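Local coordinates for cytochrome c7 (Geobacter sulfurreducens, PDB 3H4N), which is a multiheme electron-transport protein that probably passes electrons through its covalently bound hemes as part of Fe(III) respiration, at residues V6-K10 / N11-T15; D46-H49 / K50-G54; T53-H56 / K57-K61. All coordinates share one frame; numbering follows the deposited sequence. Where two conformers were deposited one is given.

The three contacts follow one another along a small chain built round its hemes. Interaction 1 comes first, in the hairpin of strands 5-7 and 14-16; interactions 2 and 3 succeed each other on helix 45-59 and share T53 and G54. Interaction 1 lies about 14 Å from interaction 2 and about 20 Å from interaction 3, centre to centre, while interactions 2 and 3 are about 10 Å apart. Interactions 1 and 2 both touch the chain E heme, and interaction 3 holds the chain D heme, also linked covalently to C52 of interaction 2. One helix gives H49 to one iron and H56 to another, tying neighbouring hemes together, an arrangement consistent with electron transfer between them.

Interaction 1. Residues V6-K10 / N11-T15; sequences VLEAK and NGNVT. With HEM (protoporphyrin IX containing Fe), chain E.
In the beta hairpin of strands 5-7 and 14-16, which flanks the chain E heme, L7 and V14 form an antiparallel hydrogen-bonded pair: L7 N gives its hydrogen to V14 O at 2.8 Å, and V14 N returns one to L7 O at 2.9 Å. Their side chains share a face of the ribbon and both meet the porphyrin, L7 CD1 next to methyl CMD and V14 CG2 against meso carbon CHD at 3.8 Å. V6 and T15 use the other face. Beyond the strands the chain reverses through a type I turn from A9 to G12, closed by the bond from G12 N to A9 O. N13 braces this loop: with CG set beside its own backbone N (chi1 -63°), the amide swings back across the hairpin, and OD1 accepts from A9 N at 3.1 Å. CB of N13 meanwhile rests on V6 CG1. At the corner, K10 bends at its last two torsions and grips one propionate oxygen twice, through backbone K10 N and through K10 NZ, each 2.8 Å from heme O2A; the lysine charge would be expected to stabilise the carboxylate. N11 carries its amide to the porphyrin, with ND2 3.2 Å from meso carbon CHB. The hairpin lies on the H70 side of this heme: G12 O bonds to H70 ND1, consistent with the turn helping to orient this axial ligand, which follows helix 66-69, while helix 45-59 supplies the other ligand, H49.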
loop_
_atom_site.group_PDB
_atom_site.type_symbol
_atom_site.label_atom_id
_atom_site.label_comp_id
_atom_site.label_asym_id
_atom_site.label_seq_id
_atom_site.Cartn_x
_atom_site.Cartn_y
_atom_site.Cartn_z
ATOM N N VAL A 6 7.904 -2.295 -6.636
ATOM C CA VAL A 6 6.946 -2.691 -7.661
ATOM C C VAL A 6 6.204 -3.937 -7.182
ATOM O O VAL A 6 6.788 -5.010 -7.046
ATOM C CB VAL A 6 7.647 -2.991 -8.998
ATOM C CG1 VAL A 6 6.647 -3.522 -10.038
ATOM C CG2 VAL A 6 8.357 -1.747 -9.514
ATOM N N LEU A 7 4.916 -3.778 -6.903
ATOM C CA LEU A 7 4.057 -4.886 -6.503
ATOM C C LEU A 7 3.425 -5.419 -7.777
ATOM O O LEU A 7 2.603 -4.765 -8.412
ATOM C CB LEU A 7 2.999 -4.421 -5.494
ATOM C CG LEU A 7 3.596 -3.787 -4.227
ATOM C CD1 LEU A 7 2.517 -3.099 -3.387
ATOM C CD2 LEU A 7 4.367 -4.831 -3.410
ATOM N N GLU A 8 3.842 -6.605 -8.193
ATOM C CA GLU A 8 3.419 -7.137 -9.475
ATOM C C GLU A 8 1.985 -7.616 -9.472
ATOM O O GLU A 8 1.523 -8.240 -8.535
ATOM C CB GLU A 8 4.334 -8.278 -9.926
ATOM C CG GLU A 8 5.757 -7.823 -10.203
ATOM C CD GLU A 8 6.648 -8.922 -10.742
ATOM O OE1 GLU A 8 6.144 -9.982 -11.167
ATOM O OE2 GLU A 8 7.874 -8.721 -10.760
ATOM N N ALA A 9 1.297 -7.347 -10.567
ATOM C CA ALA A 9 -0.099 -7.751 -10.711
ATOM C C ALA A 9 -0.355 -7.957 -12.197
ATOM O O ALA A 9 0.086 -7.177 -13.020
ATOM C CB ALA A 9 -1.019 -6.672 -10.130
ATOM N N LYS A 10 -1.076 -9.008 -12.542
ATOM C CA LYS A 10 -1.250 -9.348 -13.953
ATOM C C LYS A 10 -2.058 -8.291 -14.720
ATOM O O LYS A 10 -1.921 -8.168 -15.931
ATOM C CB LYS A 10 -1.874 -10.729 -14.096
ATOM C CG LYS A 10 -3.275 -10.843 -13.568
ATOM C CD LYS A 10 -3.884 -12.206 -13.894
ATOM C CE LYS A 10 -3.051 -13.374 -13.350
ATOM N NZ LYS A 10 -2.659 -13.204 -11.908
ATOM N N ASN A 11 -2.884 -7.534 -14.001
ATOM C CA ASN A 11 -3.693 -6.446 -14.566
ATOM C C ASN A 11 -2.993 -5.077 -14.560
ATOM O O ASN A 11 -3.586 -4.070 -14.922
ATOM C CB ASN A 11 -5.053 -6.362 -13.854
ATOM C CG ASN A 11 -4.926 -6.135 -12.357
ATOM O OD1 ASN A 11 -4.103 -6.758 -11.685
ATOM N ND2 ASN A 11 -5.749 -5.247 -11.826
ATOM N N GLY A 12 -1.721 -5.063 -14.169
ATOM C CA GLY A 12 -0.877 -3.882 -14.181
ATOM C C GLY A 12 -0.185 -3.737 -12.839
ATOM O O GLY A 12 -0.836 -3.739 -11.785
ATOM N N ASN A 13 1.132 -3.606 -12.847
ATOM C CA ASN A 13 1.899 -3.463 -11.620
ATOM C C ASN A 13 1.536 -2.181 -10.870
ATOM O O ASN A 13 1.131 -1.196 -11.465
ATOM C CB ASN A 13 3.403 -3.468 -11.910
ATOM C CG ASN A 13 3.892 -4.771 -12.516
ATOM O OD1 ASN A 13 3.250 -5.817 -12.399
ATOM N ND2 ASN A 13 5.035 -4.703 -13.194
ATOM N N VAL A 14 1.708 -2.216 -9.556
ATOM C CA VAL A 14 1.415 -1.105 -8.680
ATOM C C VAL A 14 2.721 -0.621 -8.064
ATOM O O VAL A 14 3.468 -1.416 -7.511
ATOM C CB VAL A 14 0.464 -1.558 -7.571
ATOM C CG1 VAL A 14 0.109 -0.400 -6.639
ATOM C CG2 VAL A 14 -0.802 -2.179 -8.152
ATOM N N THR A 15 2.992 0.675 -8.156
ATOM C CA THR A 15 4.233 1.235 -7.628
ATOM C C THR A 15 4.035 1.901 -6.286
ATOM O O THR A 15 3.266 2.850 -6.177
ATOM C CB THR A 15 4.840 2.211 -8.632
ATOM O OG1 THR A 15 5.223 1.491 -9.811
ATOM C CG2 THR A 15 6.147 2.779 -8.094
HETATM C CHA HEM E . -4.013 -7.165 -6.617
HETATM C CHB HEM E . -7.754 -6.031 -9.470
HETATM C CHC HEM E . -8.008 -1.815 -7.167
HETATM C CHD HEM E . -3.559 -2.473 -5.489
HETATM C C1A HEM E . -4.994 -7.263 -7.577
HETATM C C2A HEM E . -5.269 -8.410 -8.418
HETATM C C3A HEM E . -6.308 -8.081 -9.208
HETATM C C4A HEM E . -6.718 -6.731 -8.879
HETATM C CMA HEM E . -6.980 -8.935 -10.296
HETATM C CAA HEM E . -4.465 -9.735 -8.413
HETATM C CBA HEM E . -3.303 -9.576 -9.394
HETATM C CGA HEM E . -2.407 -10.790 -9.514
HETATM O O1A HEM E . -2.342 -11.619 -8.582
HETATM O O2A HEM E . -1.711 -10.912 -10.544
HETATM C C1B HEM E . -8.189 -4.786 -9.051
HETATM C C2B HEM E . -9.424 -4.141 -9.440
HETATM C C3B HEM E . -9.494 -2.969 -8.804
HETATM C C4B HEM E . -8.306 -2.871 -7.982
HETATM C CMB HEM E . -10.406 -4.744 -10.473
HETATM C CAB HEM E . -10.619 -1.911 -8.834
HETATM C CBB HEM E . -11.871 -2.359 -8.495
HETATM C C1C HEM E . -6.802 -1.582 -6.544
HETATM C C2C HEM E . -6.384 -0.335 -5.928
HETATM C C3C HEM E . -5.129 -0.520 -5.479
HETATM C C4C HEM E . -4.742 -1.883 -5.774
HETATM C CMC HEM E . -7.251 0.934 -5.877
HETATM C CAC HEM E . -4.201 0.476 -4.743
HETATM C CBC HEM E . -4.671 1.160 -3.664
HETATM C C1D HEM E . -3.304 -3.807 -5.605
HETATM C C2D HEM E . -2.130 -4.421 -5.082
HETATM C C3D HEM E . -2.276 -5.872 -5.395
HETATM C C4D HEM E . -3.521 -6.006 -6.093
HETATM C CMD HEM E . -0.979 -3.742 -4.351
HETATM C CAD HEM E . -1.284 -6.965 -5.002
HETATM C CBD HEM E . -0.088 -7.134 -5.942
HETATM C CGD HEM E . 0.983 -8.072 -5.363
HETATM O O1D HEM E . 0.923 -8.433 -4.163
HETATM O O2D HEM E . 1.940 -8.505 -6.073
HETATM N NA HEM E . -5.878 -6.255 -7.884
HETATM N NB HEM E . -7.533 -3.987 -8.138
HETATM N NC HEM E . -5.767 -2.484 -6.438
HETATM N ND HEM E . -4.103 -4.761 -6.208
HETATM FE FE HEM E . -5.849 -4.371 -7.149
#

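Interaction 2. Residues D46-H49 / K50-G54; sequences DWAH and KTCTG. With HEM (protoporphyrin IX containing Fe), chain E.
A chi1 of -160° carries W47 CG away from its own backbone N and lets the indole reach down the helix to T51 and C52, four and five residues on. T51 lies over one face: its CB stands 3.9 Å from the centroid of the six-membered ring, only 20° off the normal, a CH-pi contact, and its CG2 touches CH2. C52 takes the rim of the same ring, SG near the ring plane and 5.1 Å from that centroid, a sulfur-aromatic contact. This sulfur also lies 3.8 Å from A48 CB and is covalently bound to the chain D heme, so the tryptophan packs beside a thioether. The backbone widens here into a pi-type turn. T51 N still donates to W47 O at 2.8 Å, but A48 O receives T53 N at 3.3 Å, five residues ahead, and C52 N only weakly. H49 turns the other way, NE2 binding the chain E heme iron at 2.1 Å; A48 CB, between the two groups, lies over the same porphyrin, 3.2 Å from C2D. T53 OG1 approaches the edge of that heme at CBC. Helix 45-59 thus meets the chain E heme with A48 and H49 and the chain D heme with C52: H70, just after helix 66-69, completes the iron site of H49, while W47 packs on C31 and I40 of the loops before the helix.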
loop_
_atom_site.group_PDB
_atom_site.type_symbol
_atom_site.label_atom_id
_atom_site.label_comp_id
_atom_site.label_asym_id
_atom_site.label_seq_id
_atom_site.Cartn_x
_atom_site.Cartn_y
_atom_site.Cartn_z
ATOM N N ASP A 46 -5.926 -9.594 -1.475
ATOM C CA ASP A 46 -6.730 -9.441 -0.257
ATOM C C ASP A 46 -6.132 -8.375 0.649
ATOM O O ASP A 46 -6.838 -7.527 1.190
ATOM C CB ASP A 46 -6.847 -10.773 0.509
ATOM C CG ASP A 46 -7.630 -11.830 -0.264
ATOM O OD1 ASP A 46 -7.530 -13.029 0.093
ATOM O OD2 ASP A 46 -8.357 -11.556 -1.242
ATOM N N TRP A 47 -4.809 -8.406 0.798
ATOM C CA TRP A 47 -4.108 -7.452 1.654
ATOM C C TRP A 47 -4.278 -6.046 1.106
ATOM O O TRP A 47 -4.632 -5.105 1.834
ATOM C CB TRP A 47 -2.612 -7.796 1.691
ATOM C CG TRP A 47 -1.827 -7.227 2.854
ATOM C CD1 TRP A 47 -1.417 -7.913 3.962
ATOM C CD2 TRP A 47 -1.331 -5.877 3.013
ATOM N NE1 TRP A 47 -0.708 -7.086 4.796
ATOM C CE2 TRP A 47 -0.634 -5.835 4.242
ATOM C CE3 TRP A 47 -1.395 -4.707 2.244
ATOM C CZ2 TRP A 47 -0.028 -4.678 4.721
ATOM C CZ3 TRP A 47 -0.774 -3.560 2.717
ATOM C CH2 TRP A 47 -0.115 -3.554 3.954
ATOM N N ALA A 48 -4.007 -5.886 -0.183
ATOM C CA ALA A 48 -3.971 -4.562 -0.792
ATOM C C ALA A 48 -5.347 -3.890 -0.842
ATOM O O ALA A 48 -5.508 -2.697 -0.530
ATOM C CB ALA A 48 -3.394 -4.642 -2.179
ATOM N N HIS A 49 -6.351 -4.657 -1.228
ATOM C CA HIS A 49 -7.688 -4.113 -1.382
ATOM C C HIS A 49 -8.372 -3.849 -0.025
ATOM O O HIS A 49 -9.396 -3.167 0.029
ATOM C CB HIS A 49 -8.544 -5.021 -2.234
ATOM C CG HIS A 49 -8.087 -5.201 -3.649
ATOM N ND1 HIS A 49 -8.535 -6.159 -4.536
ATOM C CD2 HIS A 49 -7.135 -4.507 -4.301
ATOM C CE1 HIS A 49 -7.894 -6.002 -5.686
ATOM N NE2 HIS A 49 -7.043 -5.007 -5.568
ATOM N N LYS A 50 -7.816 -4.384 1.056
ATOM C CA LYS A 50 -8.225 -4.031 2.418
ATOM C C LYS A 50 -7.424 -2.836 2.931
ATOM O O LYS A 50 -7.974 -1.781 3.198
ATOM C CB LYS A 50 -8.000 -5.222 3.355
ATOM C CG LYS A 50 -8.222 -4.919 4.848
ATOM C CD LYS A 50 -7.968 -6.177 5.675
ATOM C CE LYS A 50 -8.089 -5.960 7.179
ATOM N NZ LYS A 50 -9.414 -5.426 7.582
ATOM N N THR A 51 -6.113 -3.014 3.068
ATOM C CA THR A 51 -5.279 -2.061 3.788
ATOM C C THR A 51 -4.898 -0.827 2.985
ATOM O O THR A 51 -4.956 0.290 3.503
ATOM C CB THR A 51 -4.038 -2.775 4.299
ATOM O OG1 THR A 51 -4.437 -3.815 5.201
ATOM C CG2 THR A 51 -3.143 -1.844 5.100
ATOM N N CYS A 52 -4.502 -1.021 1.733
ATOM C CA CYS A 52 -4.105 0.110 0.883
ATOM C C CYS A 52 -5.311 1.001 0.580
ATOM O O CYS A 52 -5.337 2.185 0.913
ATOM C CB CYS A 52 -3.454 -0.359 -0.429
ATOM S SG CYS A 52 -2.115 -1.564 -0.336
ATOM N N THR A 53 -6.328 0.416 -0.039
ATOM C CA THR A 53 -7.506 1.178 -0.410
ATOM C C THR A 53 -8.202 1.739 0.837
ATOM O O THR A 53 -8.713 2.852 0.826
ATOM C CB THR A 53 -8.464 0.297 -1.232
ATOM O OG1 THR A 53 -7.747 -0.251 -2.347
ATOM C CG2 THR A 53 -9.613 1.093 -1.863
ATOM N N GLY A 54 -8.223 0.961 1.921
ATOM C CA GLY A 54 -8.882 1.365 3.156
ATOM C C GLY A 54 -8.334 2.675 3.701
ATOM O O GLY A 54 -9.086 3.580 4.076
HETATM C CHA HEM E . -4.013 -7.165 -6.617
HETATM C CHB HEM E . -7.754 -6.031 -9.470
HETATM C CHC HEM E . -8.008 -1.815 -7.167
HETATM C CHD HEM E . -3.559 -2.473 -5.489
HETATM C C1A HEM E . -4.994 -7.263 -7.577
HETATM C C2A HEM E . -5.269 -8.410 -8.418
HETATM C C3A HEM E . -6.308 -8.081 -9.208
HETATM C C4A HEM E . -6.718 -6.731 -8.879
HETATM C CMA HEM E . -6.980 -8.935 -10.296
HETATM C CAA HEM E . -4.465 -9.735 -8.413
HETATM C CBA HEM E . -3.303 -9.576 -9.394
HETATM C CGA HEM E . -2.407 -10.790 -9.514
HETATM O O1A HEM E . -2.342 -11.619 -8.582
HETATM O O2A HEM E . -1.711 -10.912 -10.544
HETATM C C1B HEM E . -8.189 -4.786 -9.051
HETATM C C2B HEM E . -9.424 -4.141 -9.440
HETATM C C3B HEM E . -9.494 -2.969 -8.804
HETATM C C4B HEM E . -8.306 -2.871 -7.982
HETATM C CMB HEM E . -10.406 -4.744 -10.473
HETATM C CAB HEM E . -10.619 -1.911 -8.834
HETATM C CBB HEM E . -11.871 -2.359 -8.495
HETATM C C1C HEM E . -6.802 -1.582 -6.544
HETATM C C2C HEM E . -6.384 -0.335 -5.928
HETATM C C3C HEM E . -5.129 -0.520 -5.479
HETATM C C4C HEM E . -4.742 -1.883 -5.774
HETATM C CMC HEM E . -7.251 0.934 -5.877
HETATM C CAC HEM E . -4.201 0.476 -4.743
HETATM C CBC HEM E . -4.671 1.160 -3.664
HETATM C C1D HEM E . -3.304 -3.807 -5.605
HETATM C C2D HEM E . -2.130 -4.421 -5.082
HETATM C C3D HEM E . -2.276 -5.872 -5.395
HETATM C C4D HEM E . -3.521 -6.006 -6.093
HETATM C CMD HEM E . -0.979 -3.742 -4.351
HETATM C CAD HEM E . -1.284 -6.965 -5.002
HETATM C CBD HEM E . -0.088 -7.134 -5.942
HETATM C CGD HEM E . 0.983 -8.072 -5.363
HETATM O O1D HEM E . 0.923 -8.433 -4.163
HETATM O O2D HEM E . 1.940 -8.505 -6.073
HETATM N NA HEM E . -5.878 -6.255 -7.884
HETATM N NB HEM E . -7.533 -3.987 -8.138
HETATM N NC HEM E . -5.767 -2.484 -6.438
HETATM N ND HEM E . -4.103 -4.761 -6.208
HETATM FE FE HEM E . -5.849 -4.371 -7.149
#

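Interaction 3. Residues T53-H56 / K57-K61; sequences TGCH and KEMGK. With HEM (protoporphyrin IX containing Fe), chain D.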
loop_
_atom_site.group_PDB
_atom_site.type_symbol
_atom_site.label_atom_id
_atom_site.label_comp_id
_atom_site.label_asym_id
_atom_site.label_seq_id
_atom_site.Cartn_x
_atom_site.Cartn_y
_atom_site.Cartn_z
ATOM N N THR A 53 -6.328 0.416 -0.039
ATOM C CA THR A 53 -7.506 1.178 -0.410
ATOM C C THR A 53 -8.202 1.739 0.837
ATOM O O THR A 53 -8.713 2.852 0.826
ATOM C CB THR A 53 -8.464 0.297 -1.232
ATOM O OG1 THR A 53 -7.747 -0.251 -2.347
ATOM C CG2 THR A 53 -9.613 1.093 -1.863
ATOM N N GLY A 54 -8.223 0.961 1.921
ATOM C CA GLY A 54 -8.882 1.365 3.156
ATOM C C GLY A 54 -8.334 2.675 3.701
ATOM O O GLY A 54 -9.086 3.580 4.076
ATOM N N CYS A 55 -7.011 2.788 3.760
ATOM C CA CYS A 55 -6.429 4.023 4.279
ATOM C C CYS A 55 -6.676 5.199 3.338
ATOM O O CYS A 55 -7.005 6.289 3.793
ATOM C CB CYS A 55 -4.938 3.904 4.530
ATOM S SG CYS A 55 -4.297 5.510 5.067
ATOM N N HIS A 56 -6.544 4.980 2.035
ATOM C CA HIS A 56 -6.764 6.064 1.084
ATOM C C HIS A 56 -8.179 6.636 1.232
ATOM O O HIS A 56 -8.393 7.850 1.195
ATOM C CB HIS A 56 -6.518 5.592 -0.352
ATOM C CG HIS A 56 -5.093 5.222 -0.625
ATOM N ND1 HIS A 56 -4.732 4.461 -1.711
ATOM C CD2 HIS A 56 -3.949 5.475 0.055
ATOM C CE1 HIS A 56 -3.423 4.280 -1.702
ATOM N NE2 HIS A 56 -2.919 4.901 -0.647
ATOM N N LYS A 57 -9.152 5.757 1.437
ATOM C CA LYS A 57 -10.529 6.203 1.671
ATOM C C LYS A 57 -10.663 6.915 3.026
ATOM O O LYS A 57 -11.342 7.931 3.117
ATOM C CB LYS A 57 -11.490 5.017 1.507
ATOM C CG LYS A 57 -11.616 4.566 0.052
ATOM C CD LYS A 57 -12.702 3.525 -0.192
ATOM C CE LYS A 57 -12.795 3.173 -1.685
ATOM N NZ LYS A 57 -13.657 1.981 -1.978
ATOM N N GLU A 58 -9.992 6.420 4.064
ATOM C CA GLU A 58 -10.064 7.056 5.393
ATOM C C GLU A 58 -9.481 8.467 5.386
ATOM O O GLU A 58 -9.998 9.363 6.073
ATOM C CB GLU A 58 -9.334 6.195 6.434
ATOM C CG GLU A 58 -9.569 6.486 7.921
ATOM C CD GLU A 58 -10.760 7.384 8.245
ATOM O OE1 GLU A 58 -10.538 8.486 8.794
ATOM O OE2 GLU A 58 -11.916 6.982 7.990
ATOM N N MET A 59 -8.399 8.666 4.634
ATOM C CA MET A 59 -7.682 9.932 4.625
ATOM C C MET A 59 -8.186 10.888 3.556
ATOM O O MET A 59 -7.831 12.061 3.582
ATOM C CB MET A 59 -6.189 9.694 4.419
ATOM C CG MET A 59 -5.555 8.927 5.539
ATOM S SD MET A 59 -3.755 8.855 5.521
ATOM C CE MET A 59 -3.247 10.585 5.679
ATOM N N GLY A 60 -8.980 10.394 2.610
ATOM C CA GLY A 60 -9.379 11.190 1.455
ATOM C C GLY A 60 -8.207 11.556 0.553
ATOM O O GLY A 60 -8.242 12.584 -0.119
ATOM N N LYS A 61 -7.167 10.723 0.556
ATOM C CA LYS A 61 -5.935 10.972 -0.186
ATOM C C LYS A 61 -5.475 9.664 -0.783
ATOM O O LYS A 61 -5.572 8.629 -0.134
ATOM C CB LYS A 61 -4.823 11.491 0.741
ATOM C CG LYS A 61 -5.084 12.817 1.461
ATOM C CD LYS A 61 -4.517 14.022 0.707
ATOM C CE LYS A 61 -2.980 13.999 0.567
ATOM N NZ LYS A 61 -2.260 15.146 1.208
HETATM C CHA HEM D . -0.576 7.917 -1.878
HETATM C CHB HEM D . -0.304 3.259 -3.077
HETATM C CHC HEM D . -1.090 2.084 1.527
HETATM C CHD HEM D . -1.861 6.664 2.657
HETATM C C1A HEM D . -0.389 6.770 -2.602
HETATM C C2A HEM D . -0.043 6.690 -4.015
HETATM C C3A HEM D . 0.027 5.388 -4.337
HETATM C C4A HEM D . -0.279 4.623 -3.159
HETATM C CMA HEM D . 0.367 4.766 -5.714
HETATM C CAA HEM D . 0.233 7.901 -4.948
HETATM C CBA HEM D . -0.693 7.988 -6.157
HETATM C CGA HEM D . -0.072 8.810 -7.269
HETATM O O1A HEM D . 1.033 9.390 -7.084
HETATM O O2A HEM D . -0.686 8.906 -8.367
HETATM C C1B HEM D . -0.477 2.538 -1.922
HETATM C C2B HEM D . -0.369 1.101 -1.824
HETATM C C3B HEM D . -0.548 0.778 -0.536
HETATM C C4B HEM D . -0.800 1.999 0.197
HETATM C CMB HEM D . -0.088 0.160 -3.004
HETATM C CAB HEM D . -0.515 -0.610 0.137
HETATM C CBB HEM D . 0.541 -1.416 -0.188
HETATM C C1C HEM D . -1.417 3.216 2.211
HETATM C C2C HEM D . -1.790 3.254 3.613
HETATM C C3C HEM D . -1.977 4.530 3.947
HETATM C C4C HEM D . -1.754 5.306 2.740
HETATM C CMC HEM D . -1.912 1.999 4.498
HETATM C CAC HEM D . -2.411 5.123 5.315
HETATM C CBC HEM D . -2.175 4.436 6.476
HETATM C C1D HEM D . -1.551 7.431 1.556
HETATM C C2D HEM D . -1.544 8.865 1.530
HETATM C C3D HEM D . -1.151 9.246 0.134
HETATM C C4D HEM D . -0.956 8.013 -0.564
HETATM C CMD HEM D . -1.865 9.814 2.680
HETATM C CAD HEM D . -0.975 10.668 -0.395
HETATM C CBD HEM D . 0.471 11.097 -0.130
HETATM C CGD HEM D . 0.789 12.497 -0.590
HETATM O O1D HEM D . 0.216 12.929 -1.616
HETATM O O2D HEM D . 1.649 13.179 0.040
HETATM N NA HEM D . -0.525 5.491 -2.116
HETATM N NB HEM D . -0.736 3.059 -0.658
HETATM N NC HEM D . -1.407 4.493 1.693
HETATM N ND HEM D . -1.192 6.948 0.301
HETATM FE FE HEM D . -0.955 4.993 -0.188
#
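One helical turn apart, C55 and M59 meet through sulfur, SG to SD 3.4 Å, at the close of the CXXCH heme-binding motif formed by C52 to H56. C55 SG lies anti to its backbone N (chi1 176°) and is joined to CAC of the chain D heme at 1.9 Å. M59 leans along this thioether and folds at its last torsion, which brings its CE methyl onto the heme methyl CMD at 3.4 Å. H56 points its imidazole at the iron instead, NE2 to FE 2.0 Å, with H21 as the other axial ligand. At the far side of that ring, ND1 is hydrogen-bonded to P63 O, which should restrain the ring's rotation about the iron-nitrogen bond and may make the ligand more electron-rich. On another side of the helix K57 runs extended next to T53, CE against CG2 at 3.8 Å. Regular helical bonds continue as far as M59 N to C55 O, 2.9 Å. The helix then ends as in a Schellman motif, with a weak inner bond from G60 N to K57 O: G60 takes a positive phi, and the chain turns back so that K61 N donates to H56 O at 3.2 Å. The same turn sets K61 CB beside heme CMD and brings K61 O to 3.1 Å from H56 CA, a CA-H...O contact at the backbone of the iron ligand.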